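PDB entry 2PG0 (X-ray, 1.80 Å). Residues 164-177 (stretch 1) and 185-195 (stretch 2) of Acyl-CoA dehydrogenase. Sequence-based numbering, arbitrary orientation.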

# COMPACT_ATOMS: atom_id res chain seq x y z
N GLY A 164 -10.39 -5.33 -34.53
CA GLY A 164 -9.61 -6.14 -35.46
C GLY A 164 -10.39 -6.90 -36.52
O GLY A 164 -9.89 -7.12 -37.62
N ILE A 165 -11.62 -7.29 -36.19
CA ILE A 165 -12.50 -7.97 -37.15
C ILE A 165 -13.33 -6.98 -37.97
O ILE A 165 -13.38 -7.09 -39.20
N HIS A 166 -13.95 -6.00 -37.31
CA HIS A 166 -14.84 -5.06 -38.01
C HIS A 166 -14.13 -4.04 -38.90
O HIS A 166 -14.70 -3.58 -39.89
N ALA A 167 -12.89 -3.68 -38.55
CA ALA A 167 -12.22 -2.55 -39.18
C ALA A 167 -12.09 -2.68 -40.70
O ALA A 167 -11.64 -3.71 -41.22
N ASP A 168 -12.50 -1.63 -41.39
CA ASP A 168 -12.45 -1.53 -42.85
C ASP A 168 -11.27 -0.68 -43.30
O ASP A 168 -10.83 -0.77 -44.45
N LEU A 169 -10.79 0.17 -42.39
CA LEU A 169 -9.63 1.02 -42.60
C LEU A 169 -8.70 0.82 -41.42
O LEU A 169 -9.09 1.05 -40.28
N ILE A 170 -7.47 0.39 -41.68
CA ILE A 170 -6.52 0.19 -40.59
C ILE A 170 -5.29 1.09 -40.79
O ILE A 170 -4.62 1.00 -41.82
N VAL A 171 -5.04 1.98 -39.84
CA VAL A 171 -3.81 2.78 -39.85
C VAL A 171 -2.65 1.91 -39.35
O VAL A 171 -2.61 1.54 -38.17
N VAL A 172 -1.73 1.57 -40.25
CA VAL A 172 -0.66 0.62 -39.95
C VAL A 172 0.71 1.30 -39.84
O VAL A 172 1.15 1.98 -40.76
N ALA A 173 1.38 1.10 -38.70
CA ALA A 173 2.75 1.58 -38.51
C ALA A 173 3.71 0.54 -39.07
O ALA A 173 3.70 -0.62 -38.65
N CYS A 174 4.53 0.94 -40.03
CA CYS A 174 5.45 -0.00 -40.69
C CYS A 174 6.78 0.66 -41.01
O CYS A 174 6.88 1.89 -41.03
N LYS A 175 7.80 -0.15 -41.25
CA LYS A 175 9.11 0.39 -41.60
C LYS A 175 9.27 0.46 -43.11
O LYS A 175 9.43 -0.55 -43.79
N THR A 176 9.19 1.68 -43.64
CA THR A 176 9.46 1.94 -45.06
C THR A 176 10.97 1.99 -45.34
O THR A 176 11.40 1.83 -46.48
N ASP A 177 11.75 2.21 -44.29
CA ASP A 177 13.21 2.10 -44.35
C ASP A 177 13.72 1.43 -43.07
O ASP A 177 13.94 2.11 -42.06
N ARG A 185 13.12 6.71 -37.39
CA ARG A 185 13.05 7.55 -38.58
C ARG A 185 12.70 6.76 -39.84
O ARG A 185 12.52 7.34 -40.92
N GLY A 186 12.60 5.44 -39.70
CA GLY A 186 12.20 4.58 -40.81
C GLY A 186 10.73 4.18 -40.76
O GLY A 186 10.30 3.35 -41.56
N ILE A 187 9.98 4.76 -39.83
CA ILE A 187 8.57 4.40 -39.63
C ILE A 187 7.62 5.35 -40.37
O ILE A 187 7.81 6.57 -40.38
N SER A 188 6.61 4.76 -41.00
CA SER A 188 5.58 5.49 -41.72
C SER A 188 4.21 4.95 -41.36
O SER A 188 4.09 3.81 -40.91
N LEU A 189 3.19 5.77 -41.56
CA LEU A 189 1.81 5.32 -41.38
C LEU A 189 1.17 5.07 -42.74
O LEU A 189 1.21 5.91 -43.63
N LEU A 190 0.59 3.88 -42.90
CA LEU A 190 -0.01 3.47 -44.15
C LEU A 190 -1.43 2.95 -43.88
O LEU A 190 -1.63 2.08 -43.03
N VAL A 191 -2.41 3.51 -44.59
CA VAL A 191 -3.80 3.06 -44.43
C VAL A 191 -4.03 1.79 -45.24
O VAL A 191 -3.82 1.76 -46.46
N VAL A 192 -4.46 0.73 -44.56
CA VAL A 192 -4.76 -0.54 -45.24
C VAL A 192 -6.26 -0.76 -45.25
O VAL A 192 -6.92 -0.75 -44.21
N GLU A 193 -6.81 -0.96 -46.45
CA GLU A 193 -8.25 -1.11 -46.62
C GLU A 193 -8.66 -2.58 -46.60
O GLU A 193 -7.85 -3.45 -46.91
N ARG A 194 -9.90 -2.84 -46.22
CA ARG A 194 -10.47 -4.19 -46.26
C ARG A 194 -10.28 -4.80 -47.66
O ARG A 194 -10.28 -4.07 -48.65
N ASP A 195 -10.08 -6.11 -47.72
CA ASP A 195 -9.94 -6.87 -48.99
C ASP A 195 -8.66 -6.56 -49.79
O ASP A 195 -8.56 -6.91 -50.97

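Strands 169-175 and 187-193 run antiparallel, their N-to-C directions 151° apart, and the two stretches bury 978 Å² between them. As in any extended strand, successive side chains alternate between the two faces of the sheet, and most side chains pack beside one another on a face; the largest covered areas lie at the ends, at Arg194 (98 Å²) and at Gly186 (69 Å², backbone alone).

Arg194 follows the last strand residue, and its CA-to-CB bond points toward stretch 1. With chi1 and chi2 both t, the chain extends before turning at chi3 (m, -68°) to bring the guanidinium against residues 165-168. Arg194 NE donates to Asp168 OD1 at 2.8 Å and 166°, a nearly straight hydrogen bond that is also a salt bridge; Asp168, with chi1 m, starts sideways but its end comes nearer. NH2 of Arg194 donates to Ile165 O at 3.0 Å and, more weakly (140°), to His166 O at 2.9 Å. All three acceptors lie at the guanidinium edge, near its plane, as directed N-H bonds require. Ala167 O is 3.3 Å from Arg194 NH2, but the angle is too poor for a hydrogen bond. Water 1 extends the network, donating to Ile165 O at 2.6 Å and accepting from Arg194 NH1 at 3.0 Å.

At the other end, Gly186 has no side chain, and an ideal CB would lie 1.9 Å from the O of Asp177, a clash. Gly186 CA instead makes a CA-H...O contact with Asp177 O at 3.3 Å. Gly186 O accepts from Asp177 N at 3.3 Å and 172°, and weakly from Thr176 N at 2.9 Å and 123°. Beside it, Thr176 OG1 (chi1 p) and Ser188 OG (chi1 m) are hydrogen-bonded at 2.7 Å, and either could be the donor.

Val192 (61 Å²) has the largest covered area on the face it shares with Ile170, Val172, Cys174, Ser188 and Leu190. Val192 and Val172 both adopt chi1 t, and their CG2 atoms meet at 3.7 Å; farther along, SG of Cys174 (chi1 p) lies 4.1 Å from CB of Leu190. On the other face, Leu169 (m, t) brings CD2 to 4.0 Å from CG1 of Val191 and 3.6 Å from CG of Glu193. Val171 CG1 sits 4.2 Å from Leu189 CB, while CD2 of Leu189 (m, t) reaches 3.9 Å from Ala173 CB. Lys175 continues this row, its NZ coming within 3.3 Å of CG1 of Ile187 (m, t).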

# COMPACT_ATOMS: atom_id res chain seq x y z
CB ILE A 165 -13.41 -9.03 -36.46
CG1 ILE A 165 -12.57 -10.07 -35.70
CG2 ILE A 165 -14.37 -9.71 -37.47
CD1 ILE A 165 -11.48 -10.76 -36.54
CB HIS A 166 -15.73 -4.29 -37.02
CG HIS A 166 -16.95 -5.03 -36.58
ND1 HIS A 166 -17.61 -5.93 -37.39
CD2 HIS A 166 -17.65 -4.98 -35.42
CE1 HIS A 166 -18.65 -6.42 -36.74
NE2 HIS A 166 -18.70 -5.85 -35.54
CB ALA A 167 -10.85 -2.30 -38.55
CB ASP A 168 -13.74 -0.90 -43.37
CG ASP A 168 -14.98 -1.58 -42.81
OD1 ASP A 168 -15.25 -2.73 -43.21
OD2 ASP A 168 -15.67 -0.96 -41.97
CB LEU A 169 -10.04 2.50 -42.64
CG LEU A 169 -10.82 3.09 -43.82
CD1 LEU A 169 -10.89 4.60 -43.63
CD2 LEU A 169 -10.17 2.76 -45.16
CB ILE A 170 -6.11 -1.31 -40.42
CG1 ILE A 170 -7.34 -2.22 -40.28
CG2 ILE A 170 -5.20 -1.50 -39.21
CD1 ILE A 170 -7.92 -2.73 -41.61
CB VAL A 171 -3.96 4.07 -39.02
CG1 VAL A 171 -2.64 4.86 -39.01
CG2 VAL A 171 -5.11 4.95 -39.57
CB VAL A 172 -0.60 -0.55 -40.98
CG1 VAL A 172 0.51 -1.55 -40.64
CG2 VAL A 172 -1.96 -1.26 -41.05
CB ALA A 173 3.04 1.87 -37.04
CB CYS A 174 4.81 -0.55 -41.96
SG CYS A 174 4.15 0.74 -43.01
CB LYS A 175 10.23 -0.42 -40.94
CG LYS A 175 10.31 -0.23 -39.42
CD LYS A 175 11.75 -0.35 -38.92
CE LYS A 175 11.83 -0.26 -37.40
NZ LYS A 175 11.36 1.05 -36.88
CB THR A 176 8.78 3.24 -45.54
OG1 THR A 176 8.95 4.27 -44.56
CG2 THR A 176 7.29 3.01 -45.78
CB ASP A 177 13.86 3.47 -44.55
CG ASP A 177 15.38 3.40 -44.67
OD1 ASP A 177 15.96 2.29 -44.76
OD2 ASP A 177 16.01 4.48 -44.68
CB ARG A 185 14.36 8.32 -38.79
CG ARG A 185 14.54 9.52 -37.88
CD ARG A 185 15.68 10.40 -38.37
NE ARG A 185 16.07 11.41 -37.39
CZ ARG A 185 17.14 12.21 -37.50
NH1 ARG A 185 17.93 12.13 -38.56
NH2 ARG A 185 17.40 13.09 -36.55
CB ILE A 187 8.18 4.34 -38.12
CG1 ILE A 187 9.02 3.29 -37.39
CG2 ILE A 187 6.69 4.04 -37.95
CD1 ILE A 187 8.85 3.31 -35.86
CB SER A 188 5.79 5.34 -43.23
OG SER A 188 7.04 5.89 -43.62
CB LEU A 189 0.99 6.32 -40.56
CG LEU A 189 1.51 6.64 -39.15
CD1 LEU A 189 0.54 7.56 -38.41
CD2 LEU A 189 1.80 5.37 -38.34
CB LEU A 190 0.86 2.39 -44.80
CG LEU A 190 0.55 1.81 -46.18
CD1 LEU A 190 0.60 2.89 -47.27
CD2 LEU A 190 1.52 0.70 -46.49
CB VAL A 191 -4.81 4.17 -44.85
CG1 VAL A 191 -6.24 3.66 -44.78
CG2 VAL A 191 -4.63 5.41 -43.99
CB VAL A 192 -4.02 -1.74 -44.60
CG1 VAL A 192 -4.42 -3.05 -45.27
CG2 VAL A 192 -2.51 -1.54 -44.70
CB GLU A 193 -8.70 -0.42 -47.91
CG GLU A 193 -8.48 1.08 -47.91
CD GLU A 193 -8.87 1.75 -49.21
OE1 GLU A 193 -8.24 1.44 -50.25
OE2 GLU A 193 -9.80 2.59 -49.19
CB ARG A 194 -11.95 -4.16 -45.88
CG ARG A 194 -12.66 -5.52 -45.94
CD ARG A 194 -14.12 -5.44 -45.47
NE ARG A 194 -14.23 -5.18 -44.03
CZ ARG A 194 -14.06 -6.09 -43.07
NH1 ARG A 194 -13.76 -7.35 -43.37
NH2 ARG A 194 -14.19 -5.73 -41.79
CB ASP A 195 -11.20 -6.75 -49.87
CG ASP A 195 -12.44 -7.37 -49.21
OD1 ASP A 195 -12.31 -8.37 -48.46
OD2 ASP A 195 -13.55 -6.85 -49.44
O HOH W 1 -13.48 -9.08 -40.94